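Local coordinates for porphyranase B (PDB 3JUU), which hydrolyses the sulfated red-algal polysaccharide porphyran at beta-1,4 linkages between galactose and alpha-L-galactose-6-sulfate, as a family 16 glycoside hydrolase, at residues H202-I214 against L218-F232. Residues are numbered along the deposited sequence; the frame is centred on the assembly and turned at random.
Sequences HVYGVWWKSKDEI and LDGKMQSKVTPPADF
Lys225 and Glu213 form a salt bridge across the contact. Lys225 NZ donates to the anti lone pair of Glu213 OE2 at 2.6 Å. The other oxygen, Glu213 OE1, takes Lys209 NZ at 3.0 Å from the syn side and Ser210 OG on its anti lone pair. An alanine in place of Glu213 would probably leave both lysines without their shared counter-charge and Ser210 OG without its carboxylate acceptor. At the other end Asp219 grips two donors. His202 ND1 lies 2.8 Å from Asp219 OD2, bonded to its syn lone pair, with ring and carboxylate nearly coplanar (28°). Val203 N binds Asp219 OD1, and Asp219 N returns a bond to Val203 O.

Strands 202-210, 213-218 and 221-226 form an antiparallel meander in the beta-sandwich jelly roll of family 16. Ile214 and Val226 are a hydrogen-bonded pair in the hairpin of the last two. A type I' turn from Leu218 to Lys221 closes that hairpin. The loop after strand 221-226 comes back to the end of strand 202-210 and the type I turn from Ser210 to Glu213. Phe232 N binds Lys211 O, and Trp208 NE1 donates from its ring plane to Phe232 O at 3.0 Å.

Among apolar contacts, Ile214 CG1 meets Pro228 CD at 3.9 Å. With CG1 anti to its carbonyl carbon (chi1 -56°), Ile214 also brings CD1 to Phe232 CD2 at 4.1 Å. Pro228 CB covers one face of the Phe232 ring. The side chain of Phe232 is about 6 Å from that of Glu143, the probable nucleophile.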
loop_
_atom_site.group_PDB
_atom_site.type_symbol
_atom_site.label_atom_id
_atom_site.label_comp_id
_atom_site.label_asym_id
_atom_site.label_seq_id
_atom_site.Cartn_x
_atom_site.Cartn_y
_atom_site.Cartn_z
ATOM N N HIS A 202 0.054 -12.715 3.944
ATOM C CA HIS A 202 1.072 -12.284 4.916
ATOM C C HIS A 202 0.526 -11.078 5.626
ATOM O O HIS A 202 -0.318 -10.340 5.105
ATOM C CB HIS A 202 2.425 -11.972 4.173
ATOM C CG HIS A 202 3.112 -13.187 3.624
ATOM N ND1 HIS A 202 3.962 -13.980 4.384
ATOM C CD2 HIS A 202 3.055 -13.767 2.391
ATOM C CE1 HIS A 202 4.434 -14.966 3.622
ATOM N NE2 HIS A 202 3.890 -14.858 2.418
ATOM N N VAL A 203 1.040 -10.850 6.832
ATOM C CA VAL A 203 0.699 -9.667 7.538
ATOM C C VAL A 203 1.804 -8.633 7.345
ATOM O O VAL A 203 2.911 -8.850 7.781
ATOM C CB VAL A 203 0.450 -9.918 9.026
ATOM C CG1 VAL A 203 0.156 -8.561 9.708
ATOM C CG2 VAL A 203 -0.823 -10.852 9.214
ATOM N N TYR A 204 1.497 -7.504 6.705
ATOM C CA TYR A 204 2.524 -6.477 6.464
ATOM C C TYR A 204 2.216 -5.336 7.417
ATOM O O TYR A 204 1.102 -4.789 7.413
ATOM C CB TYR A 204 2.373 -5.973 5.001
ATOM C CG TYR A 204 2.590 -7.055 3.970
ATOM C CD1 TYR A 204 3.911 -7.536 3.716
ATOM C CD2 TYR A 204 1.510 -7.657 3.258
ATOM C CE1 TYR A 204 4.154 -8.561 2.801
ATOM C CE2 TYR A 204 1.758 -8.702 2.341
ATOM C CZ TYR A 204 3.070 -9.148 2.111
ATOM O OH TYR A 204 3.346 -10.103 1.139
ATOM N N GLY A 205 3.236 -4.903 8.188
ATOM C CA GLY A 205 3.003 -3.895 9.224
ATOM C C GLY A 205 4.129 -2.868 9.258
ATOM O O GLY A 205 5.257 -3.156 8.878
ATOM N N VAL A 206 3.801 -1.676 9.709
ATOM C CA VAL A 206 4.821 -0.666 9.976
ATOM C C VAL A 206 4.500 0.002 11.301
ATOM O O VAL A 206 3.352 0.452 11.555
ATOM C CB VAL A 206 4.932 0.373 8.850
ATOM C CG1 VAL A 206 3.593 1.196 8.686
ATOM C CG2 VAL A 206 6.161 1.305 9.096
ATOM N N TRP A 207 5.530 0.127 12.146
ATOM C CA TRP A 207 5.435 1.102 13.297
ATOM C C TRP A 207 5.988 2.419 12.909
ATOM O O TRP A 207 7.219 2.574 12.751
ATOM C CB TRP A 207 6.150 0.545 14.536
ATOM C CG TRP A 207 5.891 1.349 15.778
ATOM C CD1 TRP A 207 4.897 2.270 15.986
ATOM C CD2 TRP A 207 6.698 1.345 16.971
ATOM N NE1 TRP A 207 5.016 2.797 17.278
ATOM C CE2 TRP A 207 6.110 2.237 17.878
ATOM C CE3 TRP A 207 7.849 0.642 17.350
ATOM C CZ2 TRP A 207 6.668 2.495 19.173
ATOM C CZ3 TRP A 207 8.409 0.891 18.672
ATOM C CH2 TRP A 207 7.823 1.823 19.525
ATOM N N TRP A 208 5.093 3.362 12.579
ATOM C CA TRP A 208 5.488 4.704 12.290
ATOM C C TRP A 208 5.649 5.347 13.684
ATOM O O TRP A 208 4.724 5.998 14.193
ATOM C CB TRP A 208 4.384 5.384 11.459
ATOM C CG TRP A 208 4.588 6.820 11.165
ATOM C CD1 TRP A 208 5.734 7.557 11.274
ATOM C CD2 TRP A 208 3.606 7.686 10.554
ATOM N NE1 TRP A 208 5.501 8.859 10.865
ATOM C CE2 TRP A 208 4.209 8.961 10.399
ATOM C CE3 TRP A 208 2.265 7.483 10.118
ATOM C CZ2 TRP A 208 3.521 10.096 9.861
ATOM C CZ3 TRP A 208 1.551 8.634 9.615
ATOM C CH2 TRP A 208 2.203 9.910 9.488
ATOM N N LYS A 209 6.833 5.163 14.278
ATOM C CA LYS A 209 7.078 5.416 15.697
ATOM C C LYS A 209 7.238 6.899 15.946
ATOM O O LYS A 209 6.716 7.420 16.941
ATOM C CB LYS A 209 8.325 4.608 16.131
ATOM C CG LYS A 209 8.796 4.934 17.568
ATOM C CD LYS A 209 10.083 4.136 17.748
ATOM C CE LYS A 209 10.569 4.230 19.206
ATOM N NZ LYS A 209 10.836 5.614 19.593
ATOM N N SER A 210 7.991 7.588 15.102
ATOM C CA SER A 210 8.262 9.031 15.277
ATOM C C SER A 210 8.594 9.625 13.938
ATOM O O SER A 210 8.621 8.899 12.921
ATOM C CB SER A 210 9.428 9.255 16.258
ATOM O OG SER A 210 10.620 8.904 15.597
ATOM N N LYS A 211 8.944 10.921 13.896
ATOM C CA LYS A 211 9.217 11.561 12.602
ATOM C C LYS A 211 10.469 10.936 11.947
ATOM O O LYS A 211 10.647 11.074 10.769
ATOM C CB LYS A 211 9.466 13.073 12.791
ATOM C CG LYS A 211 10.822 13.323 13.552
ATOM C CD LYS A 211 11.015 14.801 13.948
ATOM C CE LYS A 211 12.280 14.879 14.845
ATOM N NZ LYS A 211 12.801 16.282 15.091
ATOM N N ASP A 212 11.336 10.241 12.708
ATOM C CA ASP A 212 12.527 9.702 12.079
ATOM C C ASP A 212 12.792 8.222 12.374
ATOM O O ASP A 212 13.942 7.784 12.177
ATOM C CB ASP A 212 13.788 10.519 12.444
ATOM C CG ASP A 212 13.992 10.662 13.928
ATOM O OD1 ASP A 212 13.486 9.867 14.736
ATOM O OD2 ASP A 212 14.695 11.633 14.306
ATOM N N GLU A 213 11.777 7.460 12.771
ATOM C CA GLU A 213 11.969 6.056 13.091
ATOM C C GLU A 213 10.803 5.291 12.533
ATOM O O GLU A 213 9.666 5.515 12.974
ATOM C CB GLU A 213 11.953 5.831 14.619
ATOM C CG GLU A 213 13.028 6.600 15.347
ATOM C CD GLU A 213 12.821 6.458 16.863
ATOM O OE1 GLU A 213 12.022 7.252 17.411
ATOM O OE2 GLU A 213 13.382 5.493 17.432
ATOM N N ILE A 214 11.085 4.408 11.554
ATOM C CA ILE A 214 10.006 3.670 10.894
ATOM C C ILE A 214 10.451 2.229 11.037
ATOM O O ILE A 214 11.551 1.921 10.633
ATOM C CB ILE A 214 9.940 4.075 9.395
ATOM C CG1 ILE A 214 9.770 5.622 9.192
ATOM C CG2 ILE A 214 8.903 3.202 8.630
ATOM C CD1 ILE A 214 8.467 6.189 9.605
ATOM N N LEU A 218 6.891 -8.160 9.409
ATOM C CA LEU A 218 6.338 -9.202 8.486
ATOM C C LEU A 218 5.883 -10.384 9.289
ATOM O O LEU A 218 6.675 -10.935 10.081
ATOM C CB LEU A 218 7.400 -9.647 7.431
ATOM C CG LEU A 218 7.003 -10.795 6.518
ATOM C CD1 LEU A 218 5.660 -10.404 5.701
ATOM C CD2 LEU A 218 8.213 -11.267 5.632
ATOM N N ASP A 219 4.580 -10.729 9.167
ATOM C CA ASP A 219 3.987 -11.912 9.862
ATOM C C ASP A 219 4.304 -11.835 11.363
ATOM O O ASP A 219 4.708 -12.830 11.969
ATOM C CB ASP A 219 4.515 -13.188 9.237
ATOM C CG ASP A 219 4.122 -13.278 7.764
ATOM O OD1 ASP A 219 2.983 -12.800 7.497
ATOM O OD2 ASP A 219 4.923 -13.818 6.975
ATOM N N GLY A 220 4.213 -10.612 11.881
ATOM C CA GLY A 220 4.317 -10.400 13.316
ATOM C C GLY A 220 5.709 -10.355 13.829
ATOM O O GLY A 220 5.939 -10.418 15.057
ATOM N N LYS A 221 6.673 -10.213 12.937
ATOM C CA LYS A 221 8.098 -10.146 13.344
ATOM C C LYS A 221 8.802 -8.911 12.797
ATOM O O LYS A 221 8.702 -8.617 11.589
ATOM C CB LYS A 221 8.846 -11.383 12.834
ATOM C CG LYS A 221 8.445 -12.700 13.521
ATOM C CD LYS A 221 8.972 -13.959 12.769
ATOM C CE LYS A 221 7.973 -14.323 11.637
ATOM N NZ LYS A 221 8.497 -14.931 10.340
ATOM N N MET A 222 9.579 -8.233 13.650
ATOM C CA MET A 222 10.290 -7.040 13.181
ATOM C C MET A 222 11.322 -7.432 12.133
ATOM O O MET A 222 12.116 -8.387 12.368
ATOM C CB MET A 222 11.033 -6.393 14.355
ATOM C CG MET A 222 11.764 -5.150 13.891
ATOM S SD MET A 222 12.722 -4.416 15.241
ATOM C CE MET A 222 13.803 -3.223 14.348
ATOM N N GLN A 223 11.383 -6.700 11.024
ATOM C CA GLN A 223 12.309 -6.988 9.950
ATOM C C GLN A 223 13.443 -5.945 9.908
ATOM O O GLN A 223 14.572 -6.299 9.619
ATOM C CB GLN A 223 11.648 -6.911 8.560
ATOM C CG GLN A 223 10.557 -7.948 8.422
ATOM C CD GLN A 223 11.004 -9.400 8.567
ATOM O OE1 GLN A 223 11.704 -9.939 7.701
ATOM N NE2 GLN A 223 10.512 -10.093 9.633
ATOM N N SER A 224 13.100 -4.691 10.151
ATOM C CA SER A 224 14.040 -3.619 9.877
ATOM C C SER A 224 13.592 -2.320 10.511
ATOM O O SER A 224 12.407 -2.126 10.876
ATOM C CB SER A 224 14.160 -3.423 8.346
ATOM O OG SER A 224 12.921 -2.925 7.863
ATOM N N LYS A 225 14.553 -1.395 10.643
ATOM C CA LYS A 225 14.265 -0.101 11.119
ATOM C C LYS A 225 14.856 0.819 10.053
ATOM O O LYS A 225 16.011 0.627 9.534
ATOM C CB LYS A 225 14.930 0.135 12.498
ATOM C CG LYS A 225 14.725 1.564 12.986
ATOM C CD LYS A 225 15.337 1.871 14.377
ATOM C CE LYS A 225 14.268 2.629 15.226
ATOM N NZ LYS A 225 14.773 3.617 16.248
ATOM N N VAL A 226 14.084 1.830 9.685
ATOM C CA VAL A 226 14.574 2.735 8.657
ATOM C C VAL A 226 14.472 4.182 9.143
ATOM O O VAL A 226 13.459 4.568 9.711
ATOM C CB VAL A 226 13.731 2.479 7.353
ATOM C CG1 VAL A 226 14.063 3.527 6.356
ATOM C CG2 VAL A 226 14.143 1.107 6.741
ATOM N N THR A 227 15.497 5.025 8.908
ATOM C CA THR A 227 15.351 6.413 9.133
ATOM C C THR A 227 14.889 6.979 7.811
ATOM O O THR A 227 15.581 6.868 6.823
ATOM C CB THR A 227 16.737 7.037 9.491
ATOM O OG1 THR A 227 17.143 6.452 10.751
ATOM C CG2 THR A 227 16.632 8.538 9.642
ATOM N N PRO A 228 13.734 7.643 7.802
ATOM C CA PRO A 228 13.304 8.169 6.515
ATOM C C PRO A 228 14.173 9.316 6.037
ATOM O O PRO A 228 14.874 9.981 6.867
ATOM C CB PRO A 228 11.826 8.590 6.818
ATOM C CG PRO A 228 11.807 9.033 8.230
ATOM C CD PRO A 228 12.817 8.005 8.908
ATOM N N PRO A 229 14.115 9.629 4.728
ATOM C CA PRO A 229 14.984 10.688 4.139
ATOM C C PRO A 229 14.667 12.106 4.626
ATOM O O PRO A 229 15.558 12.956 4.564
ATOM C CB PRO A 229 14.806 10.521 2.623
ATOM C CG PRO A 229 13.641 9.618 2.467
ATOM C CD PRO A 229 13.228 8.996 3.735
ATOM N N ALA A 230 13.479 12.318 5.192
ATOM C CA ALA A 230 13.098 13.637 5.773
ATOM C C ALA A 230 12.165 13.330 6.907
ATOM O O ALA A 230 11.616 12.205 7.005
ATOM C CB ALA A 230 12.405 14.544 4.699
ATOM N N ASP A 231 11.941 14.294 7.807
ATOM C CA ASP A 231 10.975 14.040 8.900
ATOM C C ASP A 231 9.563 13.601 8.388
ATOM O O ASP A 231 8.911 14.283 7.576
ATOM C CB ASP A 231 10.722 15.311 9.650
ATOM C CG ASP A 231 11.919 15.777 10.487
ATOM O OD1 ASP A 231 12.777 14.923 10.820
ATOM O OD2 ASP A 231 11.939 17.015 10.786
ATOM N N PHE A 232 9.078 12.487 8.899
ATOM C CA PHE A 232 7.693 12.043 8.612
ATOM C C PHE A 232 6.799 12.507 9.775
ATOM O O PHE A 232 6.389 11.690 10.590
ATOM C CB PHE A 232 7.682 10.518 8.435
ATOM C CG PHE A 232 8.093 10.049 7.020
ATOM C CD1 PHE A 232 8.816 10.884 6.144
ATOM C CD2 PHE A 232 7.722 8.777 6.574
ATOM C CE1 PHE A 232 9.223 10.467 4.835
ATOM C CE2 PHE A 232 8.116 8.353 5.233
ATOM C CZ PHE A 232 8.821 9.233 4.341
HETATM O O HOH W 1 3.453 -8.040 10.623
HETATM O O HOH W 2 16.363 7.568 13.071
#